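Local atomic coordinates of membrane-anchored mycosin mycp1 (Mycobacterium smegmatis, PDB entry 4KB5), a protein that acts as a membrane-anchored, subtilisin-like serine protease that cleaves the secreted protein EspB and may regulate ESX-1 (type VII) secretion and virulence. Residues A198-A203 / A209-A214; A67-G72 / R160-S165; A174-I179 / L321-K326; L129-T134 / V167-L172. All blocks are in the same frame, centred on the assembly; numbering follows the deposited sequence.

Contact 1 of 4, residues A198-A203 / A209-A214; sequences AAINYA and AVIVVA
The carbonyl group of A203 is the flat group that works across this contact, receiving the backbone N-H of A209. The N to O distance from A209 N to A203 O is 3.0 Å and the bond is fairly straight, with an N-H...O angle of 160°. The methyl group of A209 rests against the same oxygen, with its CB 3.5 Å from A203 O, so this acceptor in the last turns of helix 194-206 has a polar and an apolar neighbour from a single residue.

Farther along the strand the contact becomes wholly apolar. I211 sends its long branch at the helix: with chi1 at -58° and chi2 extended at -178°, CD1 is carried well out from the strand. That terminal methyl lies 3.9 Å from A203 CB and 4.2 Å from I200 CG2, touching residues three positions apart on the helix. I200 uses its short branch here, while V255 touches both isoleucines. V166 of helix 154-171 packs on A203 and I211, so a second helix closes over the buried cluster.

The chain thus leaves helix 194-206, turns within a few residues and enters strand 210-214, with the A203-A209 bond tying the two ends of the turn. Strand 210-214 lies parallel and next to 176-179, so this is the closing half of a beta-alpha-beta crossover in the parallel sheet of the subtilase fold.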
loop_
_atom_site.group_PDB
_atom_site.type_symbol
_atom_site.label_atom_id
_atom_site.label_comp_id
_atom_site.label_asym_id
_atom_site.label_seq_id
_atom_site.Cartn_x
_atom_site.Cartn_y
_atom_site.Cartn_z
ATOM N N ALA A 198 -14.507 8.837 -4.094
ATOM C CA ALA A 198 -15.528 8.141 -4.887
ATOM C C ALA A 198 -15.000 6.838 -5.524
ATOM O O ALA A 198 -15.692 5.815 -5.555
ATOM C CB ALA A 198 -16.097 9.077 -5.957
ATOM N N ALA A 199 -13.779 6.874 -6.049
ATOM C CA ALA A 199 -13.187 5.673 -6.669
ATOM C C ALA A 199 -13.006 4.536 -5.632
ATOM O O ALA A 199 -13.304 3.363 -5.902
ATOM C CB ALA A 199 -11.852 6.028 -7.324
ATOM N N ILE A 200 -12.542 4.899 -4.444
ATOM C CA ILE A 200 -12.390 3.927 -3.344
ATOM C C ILE A 200 -13.725 3.271 -2.955
ATOM O O ILE A 200 -13.841 2.036 -2.901
ATOM C CB ILE A 200 -11.644 4.562 -2.165
ATOM C CG1 ILE A 200 -10.193 4.828 -2.589
ATOM C CG2 ILE A 200 -11.700 3.670 -0.930
ATOM C CD1 ILE A 200 -9.432 5.771 -1.688
ATOM N N ASN A 201 -14.745 4.098 -2.743
ATOM C CA ASN A 201 -16.090 3.605 -2.449
ATOM C C ASN A 201 -16.601 2.703 -3.556
ATOM O O ASN A 201 -17.173 1.643 -3.294
ATOM C CB ASN A 201 -17.051 4.783 -2.246
ATOM C CG ASN A 201 -18.470 4.329 -1.956
ATOM O OD1 ASN A 201 -18.782 3.873 -0.853
ATOM N ND2 ASN A 201 -19.334 4.424 -2.961
ATOM N N TYR A 202 -16.383 3.120 -4.804
ATOM C CA TYR A 202 -16.718 2.282 -5.952
ATOM C C TYR A 202 -16.005 0.918 -5.921
ATOM O O TYR A 202 -16.638 -0.139 -6.021
ATOM C CB TYR A 202 -16.411 3.024 -7.274
ATOM C CG TYR A 202 -16.634 2.161 -8.494
ATOM C CD1 TYR A 202 -17.928 1.857 -8.937
ATOM C CD2 TYR A 202 -15.552 1.624 -9.196
ATOM C CE1 TYR A 202 -18.134 1.045 -10.051
ATOM C CE2 TYR A 202 -15.746 0.820 -10.312
ATOM C CZ TYR A 202 -17.034 0.535 -10.737
ATOM O OH TYR A 202 -17.211 -0.275 -11.840
ATOM N N ALA A 203 -14.684 0.940 -5.792
ATOM C CA ALA A 203 -13.909 -0.307 -5.782
ATOM C C ALA A 203 -14.275 -1.218 -4.587
ATOM O O ALA A 203 -14.391 -2.444 -4.739
ATOM C CB ALA A 203 -12.417 0.007 -5.793
ATOM N N ALA A 209 -13.684 -5.083 -3.600
ATOM C CA ALA A 209 -12.221 -5.240 -3.493
ATOM C C ALA A 209 -11.697 -4.751 -2.150
ATOM O O ALA A 209 -12.116 -3.697 -1.685
ATOM C CB ALA A 209 -11.520 -4.483 -4.615
ATOM N N VAL A 210 -10.786 -5.519 -1.542
ATOM C CA VAL A 210 -10.001 -5.062 -0.387
ATOM C C VAL A 210 -8.910 -4.107 -0.864
ATOM O O VAL A 210 -8.163 -4.439 -1.783
ATOM C CB VAL A 210 -9.294 -6.243 0.320
ATOM C CG1 VAL A 210 -8.461 -5.750 1.499
ATOM C CG2 VAL A 210 -10.288 -7.302 0.750
ATOM N N ILE A 211 -8.798 -2.937 -0.246
ATOM C CA ILE A 211 -7.745 -1.982 -0.609
ATOM C C ILE A 211 -6.819 -1.770 0.579
ATOM O O ILE A 211 -7.280 -1.429 1.678
ATOM C CB ILE A 211 -8.315 -0.614 -1.075
ATOM C CG1 ILE A 211 -9.246 -0.806 -2.282
ATOM C CG2 ILE A 211 -7.180 0.380 -1.371
ATOM C CD1 ILE A 211 -9.816 0.478 -2.859
ATOM N N VAL A 212 -5.520 -1.982 0.343
ATOM C CA VAL A 212 -4.475 -1.855 1.354
ATOM C C VAL A 212 -3.548 -0.749 0.892
ATOM O O VAL A 212 -3.074 -0.764 -0.259
ATOM C CB VAL A 212 -3.686 -3.192 1.506
ATOM C CG1 VAL A 212 -2.592 -3.088 2.566
ATOM C CG2 VAL A 212 -4.619 -4.356 1.815
ATOM N N VAL A 213 -3.276 0.216 1.763
ATOM C CA VAL A 213 -2.471 1.371 1.379
ATOM C C VAL A 213 -1.283 1.571 2.320
ATOM O O VAL A 213 -1.353 1.233 3.496
ATOM C CB VAL A 213 -3.342 2.661 1.226
ATOM C CG1 VAL A 213 -4.675 2.313 0.552
ATOM C CG2 VAL A 213 -3.634 3.326 2.566
ATOM N N ALA A 214 -0.195 2.117 1.786
ATOM C CA ALA A 214 0.967 2.513 2.576
ATOM C C ALA A 214 0.631 3.671 3.512
ATOM O O ALA A 214 -0.061 4.606 3.113
ATOM C CB ALA A 214 2.110 2.917 1.653
#

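Contact 2 of 4, residues A67-G72 / R160-S165; sequences AVIDTG and RSLARS
I69 meets helix 154-171 with both of its branches, whose end methyls lie side by side against the hydroxyl of S165. Its CG2 and its CD1 each lie 3.6 Å from S165 OG, so the oxygen is bordered by methyl groups rather than by a polar partner from the strand. CG2 also touches the leucine one turn back, 3.9 Å from L162 CD1. The body of L162 does not aim at the strand; it is the end of the side chain that swings nearer, with CG anti to the backbone N (chi1 179°).

The polar atom that points into this apolar surface is satisfied by its own helix. S165 OG donates to the carbonyl of L162, at 2.6 Å from L162 O, in the carbonyl plane and on a lone pair. With chi1 at 75° the hydroxyl folds back over the helix backbone and can make this bond. Behind these residues, I177 packs on I69, while I179 and L196 pack on L162.

Directly after I69 the strand delivers D70, inferred to be the aspartate of the charge relay system. Its OD1 accepts the backbone N-H of T71 (2.7 Å from T71 N to D70 OD1) on the anti lone pair, and also bonds H101 ND1; OD2 pairs with T105 OG1. T71 OG1 is itself held by G102 N and D97 OD2. The sequence D70-T71-G72 at the C-terminal end of a central parallel strand is the Asp-Thr-Gly motif that carries the triad aspartate in subtilases.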
loop_
_atom_site.group_PDB
_atom_site.type_symbol
_atom_site.label_atom_id
_atom_site.label_comp_id
_atom_site.label_asym_id
_atom_site.label_seq_id
_atom_site.Cartn_x
_atom_site.Cartn_y
_atom_site.Cartn_z
ATOM N N ALA A 67 -4.078 -6.477 -7.579
ATOM C CA ALA A 67 -3.583 -5.350 -8.339
ATOM C C ALA A 67 -2.515 -4.623 -7.544
ATOM O O ALA A 67 -2.685 -4.304 -6.351
ATOM C CB ALA A 67 -4.723 -4.404 -8.702
ATOM N N VAL A 68 -1.403 -4.351 -8.205
ATOM C CA VAL A 68 -0.298 -3.661 -7.568
ATOM C C VAL A 68 -0.231 -2.282 -8.191
ATOM O O VAL A 68 0.144 -2.135 -9.364
ATOM C CB VAL A 68 1.016 -4.434 -7.758
ATOM C CG1 VAL A 68 2.154 -3.772 -6.991
ATOM C CG2 VAL A 68 0.843 -5.879 -7.313
ATOM N N ILE A 69 -0.628 -1.269 -7.424
ATOM C CA ILE A 69 -0.599 0.111 -7.924
ATOM C C ILE A 69 0.660 0.776 -7.384
ATOM O O ILE A 69 0.763 1.093 -6.190
ATOM C CB ILE A 69 -1.911 0.884 -7.611
ATOM C CG1 ILE A 69 -3.112 0.158 -8.252
ATOM C CG2 ILE A 69 -1.820 2.319 -8.117
ATOM C CD1 ILE A 69 -4.470 0.820 -8.034
ATOM N N ASP A 70 1.644 0.947 -8.264
ATOM C CA ASP A 70 3.015 1.231 -7.824
ATOM C C ASP A 70 3.800 1.827 -9.004
ATOM O O ASP A 70 3.231 2.582 -9.804
ATOM C CB ASP A 70 3.653 -0.095 -7.346
ATOM C CG ASP A 70 4.764 0.100 -6.316
ATOM O OD1 ASP A 70 5.769 0.792 -6.607
ATOM O OD2 ASP A 70 4.651 -0.479 -5.209
ATOM N N THR A 71 5.085 1.468 -9.126
ATOM C CA THR A 71 5.963 2.040 -10.155
ATOM C C THR A 71 6.107 1.169 -11.407
ATOM O O THR A 71 7.034 1.363 -12.186
ATOM C CB THR A 71 7.379 2.351 -9.619
ATOM O OG1 THR A 71 8.072 1.127 -9.311
ATOM C CG2 THR A 71 7.331 3.275 -8.389
ATOM N N GLY A 72 5.180 0.238 -11.606
ATOM C CA GLY A 72 5.298 -0.760 -12.646
ATOM C C GLY A 72 6.114 -1.960 -12.179
ATOM O O GLY A 72 6.751 -1.916 -11.116
ATOM N N ARG A 160 -5.513 12.556 -8.557
ATOM C CA ARG A 160 -6.497 12.331 -9.621
ATOM C C ARG A 160 -6.178 11.113 -10.479
ATOM O O ARG A 160 -7.087 10.389 -10.889
ATOM C CB ARG A 160 -6.667 13.576 -10.503
ATOM C CG ARG A 160 -7.390 14.741 -9.816
ATOM C CD ARG A 160 -7.666 15.896 -10.779
ATOM N NE ARG A 160 -6.439 16.416 -11.382
ATOM C CZ ARG A 160 -5.702 17.396 -10.871
ATOM N NH1 ARG A 160 -6.051 17.993 -9.739
ATOM N NH2 ARG A 160 -4.603 17.787 -11.496
ATOM N N SER A 161 -4.897 10.874 -10.767
ATOM C CA SER A 161 -4.565 9.672 -11.548
ATOM C C SER A 161 -4.750 8.407 -10.706
ATOM O O SER A 161 -5.220 7.391 -11.208
ATOM C CB SER A 161 -3.166 9.752 -12.164
ATOM O OG SER A 161 -2.176 9.759 -11.158
ATOM N N LEU A 162 -4.436 8.483 -9.412
ATOM C CA LEU A 162 -4.683 7.335 -8.517
ATOM C C LEU A 162 -6.147 6.902 -8.540
ATOM O O LEU A 162 -6.461 5.707 -8.688
ATOM C CB LEU A 162 -4.245 7.656 -7.092
ATOM C CG LEU A 162 -4.498 6.516 -6.084
ATOM C CD1 LEU A 162 -3.673 5.271 -6.435
ATOM C CD2 LEU A 162 -4.192 6.995 -4.672
ATOM N N ALA A 163 -7.045 7.883 -8.448
ATOM C CA ALA A 163 -8.488 7.628 -8.506
ATOM C C ALA A 163 -8.889 6.813 -9.729
ATOM O O ALA A 163 -9.641 5.838 -9.630
ATOM C CB ALA A 163 -9.265 8.947 -8.464
ATOM N N ARG A 164 -8.363 7.206 -10.884
ATOM C CA ARG A 164 -8.622 6.490 -12.127
ATOM C C ARG A 164 -8.060 5.073 -12.067
ATOM O O ARG A 164 -8.722 4.116 -12.471
ATOM C CB ARG A 164 -8.020 7.244 -13.315
ATOM C CG ARG A 164 -8.919 8.334 -13.876
ATOM C CD ARG A 164 -8.404 8.840 -15.214
ATOM N NE ARG A 164 -7.285 9.765 -15.054
ATOM C CZ ARG A 164 -6.037 9.498 -15.426
ATOM N NH1 ARG A 164 -5.743 8.329 -15.980
ATOM N NH2 ARG A 164 -5.081 10.398 -15.242
ATOM N N SER A 165 -6.838 4.943 -11.558
ATOM C CA SER A 165 -6.188 3.614 -11.433
ATOM C C SER A 165 -6.980 2.643 -10.539
ATOM O O SER A 165 -7.072 1.444 -10.838
ATOM C CB SER A 165 -4.720 3.747 -10.991
ATOM O OG SER A 165 -4.601 4.065 -9.612
#

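Contact 3 of 4, residues A174-I179 / L321-K326; sequences AQVINI and LAALVK
Apolar packing is made by V176, whose two methyl groups face helix 311-328 where it carries two consecutive alanines. CG1, placed anti to the backbone N (chi1 -179°), lies 4.2 Å from A322 CB. CG2 takes A323: it is 4.1 Å from A323 N and 4.5 Å from A323 CB, so it rests on the helix backbone as much as on the side chain. Small alanines allow the strand and helix backbones to come close, V176 CA being 6.7 Å from A323 CA. V66 and V210, from the strands flanking 176-179, extend the same surface by touching A323 and A322.

The second kind of contact joins two longer, partly exposed chains at the border. Q175 and K326 cross at about a right angle, and Q175 NE2 meets the aliphatic part of the lysine, 4.0 Å from K326 CE; this is van der Waals contact. A bend at chi2 (60°) is part of how the lysine chain brings CE to the amide. The polar ends are bonded elsewhere: Q175 OE1 accepts from T65 N, and K326 NZ bonds the carbonyl of P330.

Helix 311-328 carries S312, the inferred nucleophile, near its N-terminal end, and the segment here lies farther along, away from the triad. A long, buried helix led by the catalytic serine and packed against a parallel sheet is a hallmark of the subtilisin fold.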
loop_
_atom_site.group_PDB
_atom_site.type_symbol
_atom_site.label_atom_id
_atom_site.label_comp_id
_atom_site.label_asym_id
_atom_site.label_seq_id
_atom_site.Cartn_x
_atom_site.Cartn_y
_atom_site.Cartn_z
ATOM N N ALA A 174 -9.749 -7.086 -9.965
ATOM C CA ALA A 174 -8.892 -7.248 -8.801
ATOM C C ALA A 174 -9.727 -7.430 -7.525
ATOM O O ALA A 174 -10.679 -6.684 -7.291
ATOM C CB ALA A 174 -7.974 -6.045 -8.668
ATOM N N GLN A 175 -9.365 -8.423 -6.715
ATOM C CA GLN A 175 -10.016 -8.645 -5.421
ATOM C C GLN A 175 -9.263 -8.002 -4.255
ATOM O O GLN A 175 -9.826 -7.788 -3.173
ATOM C CB GLN A 175 -10.178 -10.135 -5.196
ATOM C CG GLN A 175 -11.179 -10.752 -6.151
ATOM C CD GLN A 175 -10.767 -12.129 -6.594
ATOM O OE1 GLN A 175 -9.653 -12.332 -7.073
ATOM N NE2 GLN A 175 -11.667 -13.090 -6.440
ATOM N N VAL A 176 -7.981 -7.724 -4.482
ATOM C CA VAL A 176 -7.114 -7.036 -3.530
ATOM C C VAL A 176 -6.349 -6.005 -4.339
ATOM O O VAL A 176 -5.878 -6.288 -5.451
ATOM C CB VAL A 176 -6.104 -8.003 -2.854
ATOM C CG1 VAL A 176 -5.230 -7.260 -1.842
ATOM C CG2 VAL A 176 -6.826 -9.174 -2.188
ATOM N N ILE A 177 -6.231 -4.808 -3.795
ATOM C CA ILE A 177 -5.538 -3.733 -4.484
ATOM C C ILE A 177 -4.565 -3.108 -3.498
ATOM O O ILE A 177 -4.986 -2.592 -2.459
ATOM C CB ILE A 177 -6.542 -2.660 -4.971
ATOM C CG1 ILE A 177 -7.570 -3.267 -5.940
ATOM C CG2 ILE A 177 -5.820 -1.460 -5.558
ATOM C CD1 ILE A 177 -8.754 -2.360 -6.226
ATOM N N ASN A 178 -3.276 -3.183 -3.816
ATOM C CA ASN A 178 -2.219 -2.594 -2.985
ATOM C C ASN A 178 -1.859 -1.237 -3.544
ATOM O O ASN A 178 -1.549 -1.120 -4.735
ATOM C CB ASN A 178 -0.971 -3.522 -2.960
ATOM C CG ASN A 178 0.026 -3.149 -1.862
ATOM O OD1 ASN A 178 1.008 -2.442 -2.100
ATOM N ND2 ASN A 178 -0.231 -3.619 -0.653
ATOM N N ILE A 179 -1.889 -0.201 -2.708
ATOM C CA ILE A 179 -1.558 1.138 -3.159
ATOM C C ILE A 179 -0.306 1.659 -2.455
ATOM O O ILE A 179 -0.299 1.847 -1.221
ATOM C CB ILE A 179 -2.736 2.130 -2.963
ATOM C CG1 ILE A 179 -3.945 1.712 -3.804
ATOM C CG2 ILE A 179 -2.299 3.558 -3.258
ATOM C CD1 ILE A 179 -5.181 2.571 -3.602
ATOM N N LEU A 321 -1.451 -11.085 2.705
ATOM C CA LEU A 321 -2.294 -11.767 3.711
ATOM C C LEU A 321 -3.780 -11.715 3.309
ATOM O O LEU A 321 -4.519 -12.720 3.392
ATOM C CB LEU A 321 -2.061 -11.164 5.108
ATOM C CG LEU A 321 -2.959 -11.715 6.249
ATOM C CD1 LEU A 321 -2.878 -13.238 6.384
ATOM C CD2 LEU A 321 -2.641 -11.049 7.580
ATOM N N ALA A 322 -4.222 -10.550 2.841
ATOM C CA ALA A 322 -5.620 -10.420 2.406
ATOM C C ALA A 322 -5.977 -11.453 1.329
ATOM O O ALA A 322 -7.088 -12.015 1.336
ATOM C CB ALA A 322 -5.920 -8.991 1.943
ATOM N N ALA A 323 -5.030 -11.722 0.423
ATOM C CA ALA A 323 -5.220 -12.752 -0.605
ATOM C C ALA A 323 -5.312 -14.162 -0.014
ATOM O O ALA A 323 -6.165 -14.961 -0.414
ATOM C CB ALA A 323 -4.111 -12.669 -1.647
ATOM N N LEU A 324 -4.439 -14.472 0.940
ATOM C CA LEU A 324 -4.565 -15.735 1.690
ATOM C C LEU A 324 -5.952 -15.861 2.329
ATOM O O LEU A 324 -6.628 -16.886 2.180
ATOM C CB LEU A 324 -3.478 -15.839 2.771
ATOM C CG LEU A 324 -2.026 -15.819 2.271
ATOM C CD1 LEU A 324 -1.054 -16.121 3.399
ATOM C CD2 LEU A 324 -1.836 -16.818 1.142
ATOM N N VAL A 325 -6.372 -14.805 3.026
ATOM C CA VAL A 325 -7.682 -14.789 3.685
ATOM C C VAL A 325 -8.800 -14.961 2.655
ATOM O O VAL A 325 -9.731 -15.740 2.869
ATOM C CB VAL A 325 -7.887 -13.502 4.517
ATOM C CG1 VAL A 325 -9.307 -13.433 5.070
ATOM C CG2 VAL A 325 -6.859 -13.432 5.640
ATOM N N LYS A 326 -8.677 -14.270 1.521
ATOM C CA LYS A 326 -9.679 -14.353 0.452
ATOM C C LYS A 326 -9.834 -15.781 -0.103
ATOM O O LYS A 326 -10.947 -16.234 -0.352
ATOM C CB LYS A 326 -9.352 -13.343 -0.654
ATOM C CG LYS A 326 -10.313 -13.313 -1.830
ATOM C CD LYS A 326 -11.732 -12.965 -1.406
ATOM C CE LYS A 326 -12.656 -12.952 -2.605
ATOM N NZ LYS A 326 -14.071 -12.773 -2.196
#

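Contact 4 of 4, residues L129-T134 / V167-L172; sequences LSLRQT and VHAANL
Two leucines of strand 127-132, L129 and L131, make the apolar packing against residues 167-172. L129 meets L172 through its CD1, 3.8 Å from L172 CB and 4.1 Å from L172 CD1. With CG anti to the carbonyl carbon, the chi2 of -175° carries this methyl outward from the strand to L172. L131 turns its CD2 to the helix, 4.0 Å from A169 CB and equally 4.0 Å from A169 N. A67 of the adjoining strand touches both L131 and A169.

Aromatic contact is slight. The same CD2 of L131 comes up to the edge of the H168 ring, near its plane. Within segment 167-172, L172 CG sits over one face of that ring, 4.3 Å above the plane and offset toward the rim, so the ring is bordered by leucines from two directions.

Polar interactions are left to the intervening and following residues. S130 OG bonds the carbonyl of G94, R132 forms a salt bridge with D86, and Q133 NE2 bonds S161 OG, farther back on helix 154-171.

Across the two segments the chemistry is therefore mainly van der Waals contact of aliphatic groups, with one ring edge and a backbone nitrogen taking part, graded from buried L131 to exposed L172. Cohesion here probably comes from excluding water, with little directional preference.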
loop_
_atom_site.group_PDB
_atom_site.type_symbol
_atom_site.label_atom_id
_atom_site.label_comp_id
_atom_site.label_asym_id
_atom_site.label_seq_id
_atom_site.Cartn_x
_atom_site.Cartn_y
_atom_site.Cartn_z
ATOM N N LEU A 129 -1.552 -8.157 -11.129
ATOM C CA LEU A 129 -1.796 -7.143 -12.158
ATOM C C LEU A 129 -1.007 -5.901 -11.813
ATOM O O LEU A 129 -1.124 -5.400 -10.704
ATOM C CB LEU A 129 -3.267 -6.748 -12.209
ATOM C CG LEU A 129 -4.369 -7.675 -12.711
ATOM C CD1 LEU A 129 -5.661 -6.861 -12.726
ATOM C CD2 LEU A 129 -4.084 -8.253 -14.093
ATOM N N SER A 130 -0.222 -5.390 -12.755
ATOM C CA SER A 130 0.593 -4.189 -12.498
ATOM C C SER A 130 0.045 -2.921 -13.154
ATOM O O SER A 130 -0.106 -2.867 -14.381
ATOM C CB SER A 130 2.028 -4.391 -12.969
ATOM O OG SER A 130 2.753 -3.186 -12.786
ATOM N N LEU A 131 -0.233 -1.911 -12.337
ATOM C CA LEU A 131 -0.652 -0.596 -12.821
ATOM C C LEU A 131 0.390 0.405 -12.362
ATOM O O LEU A 131 0.587 0.579 -11.170
ATOM C CB LEU A 131 -2.032 -0.212 -12.255
ATOM C CG LEU A 131 -3.257 -1.045 -12.658
ATOM C CD1 LEU A 131 -3.332 -2.381 -11.918
ATOM C CD2 LEU A 131 -4.522 -0.228 -12.415
ATOM N N ARG A 132 1.098 1.024 -13.298
ATOM C CA ARG A 132 2.079 2.026 -12.925
ATOM C C ARG A 132 1.352 3.344 -12.762
ATOM O O ARG A 132 0.751 3.851 -13.714
ATOM C CB ARG A 132 3.207 2.168 -13.949
ATOM C CG ARG A 132 4.095 3.365 -13.625
ATOM C CD ARG A 132 5.454 3.322 -14.304
ATOM N NE ARG A 132 5.358 3.587 -15.738
ATOM C CZ ARG A 132 6.397 3.822 -16.535
ATOM N NH1 ARG A 132 7.641 3.828 -16.043
ATOM N NH2 ARG A 132 6.187 4.049 -17.831
ATOM N N GLN A 133 1.409 3.892 -11.550
ATOM C CA GLN A 133 0.670 5.104 -11.225
ATOM C C GLN A 133 1.625 6.163 -10.706
ATOM O O GLN A 133 1.307 7.345 -10.697
ATOM C CB GLN A 133 -0.435 4.784 -10.207
ATOM C CG GLN A 133 -1.362 5.940 -9.839
ATOM C CD GLN A 133 -0.808 6.802 -8.720
ATOM O OE1 GLN A 133 -0.132 6.308 -7.814
ATOM N NE2 GLN A 133 -1.083 8.107 -8.781
ATOM N N THR A 134 2.811 5.745 -10.290
ATOM C CA THR A 134 3.754 6.692 -9.725
ATOM C C THR A 134 5.172 6.406 -10.215
ATOM O O THR A 134 5.488 5.268 -10.535
ATOM C CB THR A 134 3.703 6.657 -8.171
ATOM O OG1 THR A 134 4.511 7.713 -7.656
ATOM C CG2 THR A 134 4.230 5.346 -7.633
ATOM N N VAL A 167 -10.374 2.748 -10.024
ATOM C CA VAL A 167 -11.547 2.328 -10.814
ATOM C C VAL A 167 -11.134 1.249 -11.813
ATOM O O VAL A 167 -11.798 0.211 -11.950
ATOM C CB VAL A 167 -12.202 3.524 -11.562
ATOM C CG1 VAL A 167 -13.211 3.032 -12.604
ATOM C CG2 VAL A 167 -12.854 4.484 -10.573
ATOM N N HIS A 168 -10.021 1.500 -12.493
ATOM C CA HIS A 168 -9.494 0.577 -13.506
ATOM C C HIS A 168 -9.167 -0.789 -12.939
ATOM O O HIS A 168 -9.594 -1.822 -13.479
ATOM C CB HIS A 168 -8.260 1.189 -14.161
ATOM C CG HIS A 168 -7.917 0.573 -15.498
ATOM N ND1 HIS A 168 -6.721 0.006 -15.754
ATOM C CD2 HIS A 168 -8.675 0.427 -16.653
ATOM C CE1 HIS A 168 -6.707 -0.459 -17.018
ATOM N NE2 HIS A 168 -7.906 -0.205 -17.566
ATOM N N ALA A 169 -8.437 -0.811 -11.819
ATOM C CA ALA A 169 -8.067 -2.074 -11.168
ATOM C C ALA A 169 -9.308 -2.853 -10.782
ATOM O O ALA A 169 -9.404 -4.072 -11.020
ATOM C CB ALA A 169 -7.196 -1.802 -9.946
ATOM N N ALA A 170 -10.278 -2.144 -10.207
ATOM C CA ALA A 170 -11.536 -2.778 -9.805
ATOM C C ALA A 170 -12.272 -3.358 -11.011
ATOM O O ALA A 170 -12.744 -4.498 -10.976
ATOM C CB ALA A 170 -12.425 -1.788 -9.047
ATOM N N ASN A 171 -12.352 -2.587 -12.086
ATOM C CA ASN A 171 -13.005 -3.066 -13.313
ATOM C C ASN A 171 -12.239 -4.195 -13.971
ATOM O O ASN A 171 -12.840 -5.059 -14.617
ATOM C CB ASN A 171 -13.272 -1.923 -14.292
ATOM C CG ASN A 171 -14.366 -0.984 -13.799
ATOM O OD1 ASN A 171 -15.216 -1.376 -12.995
ATOM N ND2 ASN A 171 -14.351 0.258 -14.280
ATOM N N LEU A 172 -10.923 -4.226 -13.772
ATOM C CA LEU A 172 -10.143 -5.372 -14.243
ATOM C C LEU A 172 -10.410 -6.656 -13.465
ATOM O O LEU A 172 -9.977 -7.723 -13.876
ATOM C CB LEU A 172 -8.644 -5.062 -14.262
ATOM C CG LEU A 172 -8.200 -4.129 -15.397
ATOM C CD1 LEU A 172 -6.711 -3.823 -15.284
ATOM C CD2 LEU A 172 -8.544 -4.717 -16.765
#

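All four contacts pack helices on one parallel sheet, in which strands 127-132, 65-70, 176-179 and 210-214 follow one another. Contacts 2 and 4 share helix 154-171, and their centres are only about 5 Å apart. Contact 1 adds helix 194-206 beside it: A199 CB is 3.2 Å from A163 O, and Y202 OH probably bonds N171 OD1 at 2.6 Å. Contact 3 brings the serine-bearing helix onto the strand between those of contacts 1 and 2. Contact 2 holds D70, about 8 Å from the L131 side chain of contact 4; the I69 side chain lies about 10 Å from those of both H101 and S312.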